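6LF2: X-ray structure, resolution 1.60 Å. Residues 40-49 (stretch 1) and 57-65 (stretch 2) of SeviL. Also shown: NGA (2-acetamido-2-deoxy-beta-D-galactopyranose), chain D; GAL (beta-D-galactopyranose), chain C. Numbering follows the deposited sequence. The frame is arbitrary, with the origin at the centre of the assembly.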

# COMPACT_ATOMS: atom_id res chain seq x y z
N TYR B 40 6.32 -4.51 7.60
CA TYR B 40 6.42 -4.76 9.03
C TYR B 40 5.36 -3.98 9.78
O TYR B 40 4.83 -2.97 9.29
N ASP B 41 5.11 -4.42 11.02
CA ASP B 41 4.10 -3.81 11.87
C ASP B 41 4.38 -2.34 12.18
O ASP B 41 3.44 -1.57 12.41
N ASP B 42 5.65 -1.94 12.22
CA ASP B 42 5.94 -0.56 12.57
C ASP B 42 5.72 0.39 11.39
O ASP B 42 6.00 1.59 11.51
N GLN B 43 5.18 -0.11 10.28
CA GLN B 43 4.74 0.73 9.18
C GLN B 43 3.26 1.06 9.26
O GLN B 43 2.73 1.71 8.36
N ILE B 44 2.56 0.62 10.32
CA ILE B 44 1.14 0.89 10.48
C ILE B 44 0.97 2.11 11.37
O ILE B 44 1.48 2.14 12.50
N TRP B 45 0.22 3.10 10.87
CA TRP B 45 0.02 4.37 11.56
C TRP B 45 -1.45 4.56 11.92
O TRP B 45 -2.35 4.06 11.24
N SER B 46 -1.68 5.33 12.98
CA SER B 46 -3.01 5.83 13.30
C SER B 46 -3.24 7.13 12.54
O SER B 46 -2.50 8.10 12.73
N PHE B 47 -4.26 7.14 11.69
CA PHE B 47 -4.68 8.33 10.96
C PHE B 47 -5.82 8.97 11.75
O PHE B 47 -6.83 8.32 12.01
N GLN B 48 -5.65 10.24 12.15
CA GLN B 48 -6.52 10.86 13.14
C GLN B 48 -7.06 12.19 12.64
O GLN B 48 -6.32 13.01 12.09
N LYS B 49 -8.37 12.40 12.81
CA LYS B 49 -8.97 13.71 12.55
C LYS B 49 -8.62 14.64 13.70
O LYS B 49 -8.96 14.37 14.85
N THR B 57 -3.78 14.37 12.12
CA THR B 57 -2.51 13.97 12.71
C THR B 57 -2.22 12.51 12.35
O THR B 57 -3.11 11.74 11.96
N ILE B 58 -0.94 12.16 12.45
CA ILE B 58 -0.39 10.87 12.02
C ILE B 58 0.41 10.30 13.19
O ILE B 58 1.49 10.82 13.52
N GLY B 59 -0.09 9.24 13.80
CA GLY B 59 0.42 8.77 15.08
C GLY B 59 0.97 7.36 15.05
O GLY B 59 0.49 6.50 14.30
N ARG B 60 1.98 7.12 15.89
CA ARG B 60 2.46 5.78 16.20
C ARG B 60 3.05 5.81 17.61
O ARG B 60 3.69 6.79 17.99
N GLU B 61 2.83 4.73 18.37
CA GLU B 61 3.46 4.57 19.68
C GLU B 61 3.17 5.76 20.59
O GLU B 61 4.05 6.24 21.31
N SER B 62 1.93 6.25 20.56
CA SER B 62 1.46 7.36 21.38
C SER B 62 2.16 8.67 21.06
O SER B 62 2.05 9.63 21.84
N LYS B 63 2.86 8.75 19.93
CA LYS B 63 3.50 9.98 19.47
C LYS B 63 2.88 10.43 18.15
O LYS B 63 2.07 9.72 17.55
N PHE B 64 3.30 11.61 17.69
CA PHE B 64 2.69 12.24 16.53
C PHE B 64 3.76 12.70 15.55
O PHE B 64 4.78 13.26 15.96
N LEU B 65 3.53 12.47 14.26
CA LEU B 65 4.45 12.95 13.24
C LEU B 65 4.47 14.48 13.17
O LEU B 65 3.42 15.12 13.04

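Stretch 1 begins with a sugar-binding segment that includes a 3-10 turn at 41-43 and then runs as a strand antiparallel to residues 57-60, so its side chains pass from ligand contacts to sheet packing. Tyr40 (chi1 m) lies out of reach of stretch 2; its flat aromatic ring instead offers one face to the galactosamine derivative NGA, whose C4 lies over it. Asp41 (m) has its CB 3.3 Å from O6 of GAL.

Asp42 leaves its backbone sideways, but its p rotamer leads the carboxylate away from stretch 2 and to the sugar. There its two oxygens accept separate hydroxyls: NGA O6 bonds Asp42 OD1 at 2.7 Å and NGA O4 bonds Asp42 OD2 at 2.6 Å. A short, forked acid suits such a two-point grip. Asp42 CB meanwhile sits 3.4 Å from Arg60 NH2. Gln43 (m, t) points away from stretch 2, and its amide works in two directions, to the sugar and back to the backbone: Gln43 NE2 donates to NGA O6 at 2.8 Å, while Gln43 OE1 accepts a weak hydrogen bond from Tyr40 N at 3.4 Å.

Ile44 (m, t) turns its end away from stretch 2, yet its carbonyl matters: Arg60 NH1 donates to Ile44 O at 2.9 Å, at the edge of the guanidinium, near its plane, where an N-H can aim at an acceptor. Asp42 O, over the guanidinium face and 3.2 Å from Arg60 NE, is too poorly angled to bond.

Trp45 (m, chi2 79°) supplies the broad surface on which Arg60 lies. Arg60 CD stands 3.8 Å from the centroid of the Trp45 six-membered ring, nearly along its normal, a CH-pi contact that uses the aliphatic part of the arginine while its charged end reaches the carbonyls of the preceding segment. Trp45 CE3 also meets Ile58 CG2 at 3.6 Å, an apolar contact between buried side chains.

Ser46 (m) pairs with Gly59 through two backbone bonds, Ser46 N to Gly59 O at 2.8 Å and Gly59 N to Ser46 O at 2.9 Å; its small polar side chain suits the partly exposed face it shares with Gln48 and Thr57. Glycine fits here because a CB would be crowded by Lys63 O, 3.2 Å from its ideal position. Phe47 (t) pairs with Ile58 on the other face, where the end of its ring comes nearer stretch 2, with Thr57 O oblique to it.

Gln48 (m, t) faces Thr57 (p), whose OG1 donates to Gln48 OE1 at 2.7 Å; the long amide can span the pair, and Gln48 OE1 also lies 3.3 Å from Phe64 CE1, at the ring edge. Lys49 (t) points away.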

# COMPACT_ATOMS: atom_id res chain seq x y z
CB TYR B 40 7.78 -4.34 9.56
CG TYR B 40 8.98 -5.17 9.20
CD1 TYR B 40 9.34 -6.27 9.97
CD2 TYR B 40 9.80 -4.82 8.14
CE1 TYR B 40 10.47 -7.01 9.67
CE2 TYR B 40 10.93 -5.55 7.83
CZ TYR B 40 11.26 -6.65 8.60
OH TYR B 40 12.37 -7.38 8.30
CB ASP B 41 3.98 -4.57 13.19
CG ASP B 41 3.07 -5.76 13.09
OD1 ASP B 41 2.53 -5.99 11.99
OD2 ASP B 41 2.88 -6.44 14.12
CB ASP B 42 7.35 -0.42 13.15
CG ASP B 42 8.46 -0.82 12.18
OD1 ASP B 42 8.19 -1.13 11.00
OD2 ASP B 42 9.64 -0.80 12.61
CB GLN B 43 5.06 0.04 7.84
CG GLN B 43 6.56 -0.21 7.63
CD GLN B 43 6.83 -1.30 6.62
OE1 GLN B 43 5.96 -1.66 5.82
NE2 GLN B 43 8.03 -1.86 6.66
CB ILE B 44 0.41 -0.32 11.07
CG1 ILE B 44 0.64 -1.54 10.17
CG2 ILE B 44 -1.08 -0.03 11.21
CD1 ILE B 44 -0.04 -2.81 10.64
CB TRP B 45 0.46 5.57 10.69
CG TRP B 45 1.90 5.52 10.30
CD1 TRP B 45 2.45 4.78 9.30
CD2 TRP B 45 2.99 6.27 10.88
NE1 TRP B 45 3.80 4.99 9.23
CE2 TRP B 45 4.16 5.90 10.18
CE3 TRP B 45 3.10 7.19 11.93
CZ2 TRP B 45 5.42 6.43 10.49
CZ3 TRP B 45 4.35 7.72 12.23
CH2 TRP B 45 5.49 7.34 11.51
CB SER B 46 -3.18 6.06 14.80
OG SER B 46 -3.22 4.82 15.51
CB PHE B 47 -5.09 7.96 9.54
CG PHE B 47 -5.35 9.14 8.66
CD1 PHE B 47 -4.30 9.93 8.21
CD2 PHE B 47 -6.64 9.48 8.29
CE1 PHE B 47 -4.54 11.03 7.39
CE2 PHE B 47 -6.88 10.57 7.47
CZ PHE B 47 -5.82 11.34 7.02
CB GLN B 48 -5.76 11.08 14.46
CG GLN B 48 -5.01 9.83 14.95
CD GLN B 48 -4.09 10.09 16.13
OE1 GLN B 48 -3.55 11.18 16.28
NE2 GLN B 48 -3.91 9.07 16.96
CB LYS B 49 -10.49 13.56 12.41
CG LYS B 49 -11.28 14.87 12.35
CD LYS B 49 -11.43 15.38 10.94
CE LYS B 49 -10.37 16.41 10.59
NZ LYS B 49 -10.37 17.58 11.55
CB THR B 57 -2.50 14.16 14.24
OG1 THR B 57 -3.61 13.49 14.83
CG2 THR B 57 -2.57 15.65 14.59
CB ILE B 58 0.49 11.04 10.77
CG1 ILE B 58 -0.34 11.60 9.62
CG2 ILE B 58 1.13 9.70 10.37
CD1 ILE B 58 0.47 12.03 8.40
CB ARG B 60 3.54 5.30 15.21
CG ARG B 60 3.00 4.42 14.09
CD ARG B 60 4.13 3.70 13.37
NE ARG B 60 4.95 2.85 14.24
CZ ARG B 60 4.55 1.70 14.77
NH1 ARG B 60 3.33 1.23 14.56
NH2 ARG B 60 5.38 1.01 15.55
CB GLU B 61 4.97 4.35 19.54
CG GLU B 61 5.37 3.04 18.86
CD GLU B 61 5.41 1.87 19.84
OE1 GLU B 61 4.82 1.98 20.94
OE2 GLU B 61 6.02 0.83 19.51
CB SER B 62 1.60 7.06 22.87
OG SER B 62 0.77 5.97 23.25
CB LYS B 63 5.02 9.80 19.30
CG LYS B 63 5.75 9.22 20.51
CD LYS B 63 7.24 9.19 20.24
CE LYS B 63 8.00 8.33 21.24
NZ LYS B 63 8.02 8.92 22.61
CB PHE B 64 1.84 13.43 16.94
CG PHE B 64 0.79 13.10 17.96
CD1 PHE B 64 -0.48 12.71 17.58
CD2 PHE B 64 1.09 13.17 19.32
CE1 PHE B 64 -1.45 12.40 18.53
CE2 PHE B 64 0.13 12.86 20.27
CZ PHE B 64 -1.13 12.47 19.87
CB LEU B 65 4.07 12.38 11.88
CG LEU B 65 5.12 12.57 10.78
CD1 LEU B 65 6.34 11.75 11.06
CD2 LEU B 65 4.55 12.21 9.40
C1 NGA D . 14.16 -2.92 9.25
C2 NGA D . 14.12 -3.33 10.72
C3 NGA D . 12.69 -3.67 11.15
C4 NGA D . 11.73 -2.56 10.73
C5 NGA D . 11.94 -2.17 9.26
C6 NGA D . 11.06 -0.99 8.85
C7 NGA D . 16.06 -4.31 11.83
C8 NGA D . 16.70 -5.57 12.33
N2 NGA D . 15.03 -4.44 10.99
O3 NGA D . 12.67 -3.76 12.56
O4 NGA D . 11.93 -1.42 11.55
O5 NGA D . 13.29 -1.82 9.07
O6 NGA D . 9.70 -1.35 8.81
O7 NGA D . 16.50 -3.21 12.18
C1 GAL C . 11.75 -4.73 13.08
C2 GAL C . 12.27 -5.13 14.48
C3 GAL C . 11.29 -6.06 15.19
C4 GAL C . 9.90 -5.39 15.27
C5 GAL C . 9.50 -5.03 13.83
C6 GAL C . 8.20 -4.27 13.69
O2 GAL C . 13.54 -5.77 14.41
O3 GAL C . 11.74 -6.38 16.51
O4 GAL C . 9.92 -4.20 16.11
O5 GAL C . 10.48 -4.19 13.21
O6 GAL C . 7.11 -5.09 13.96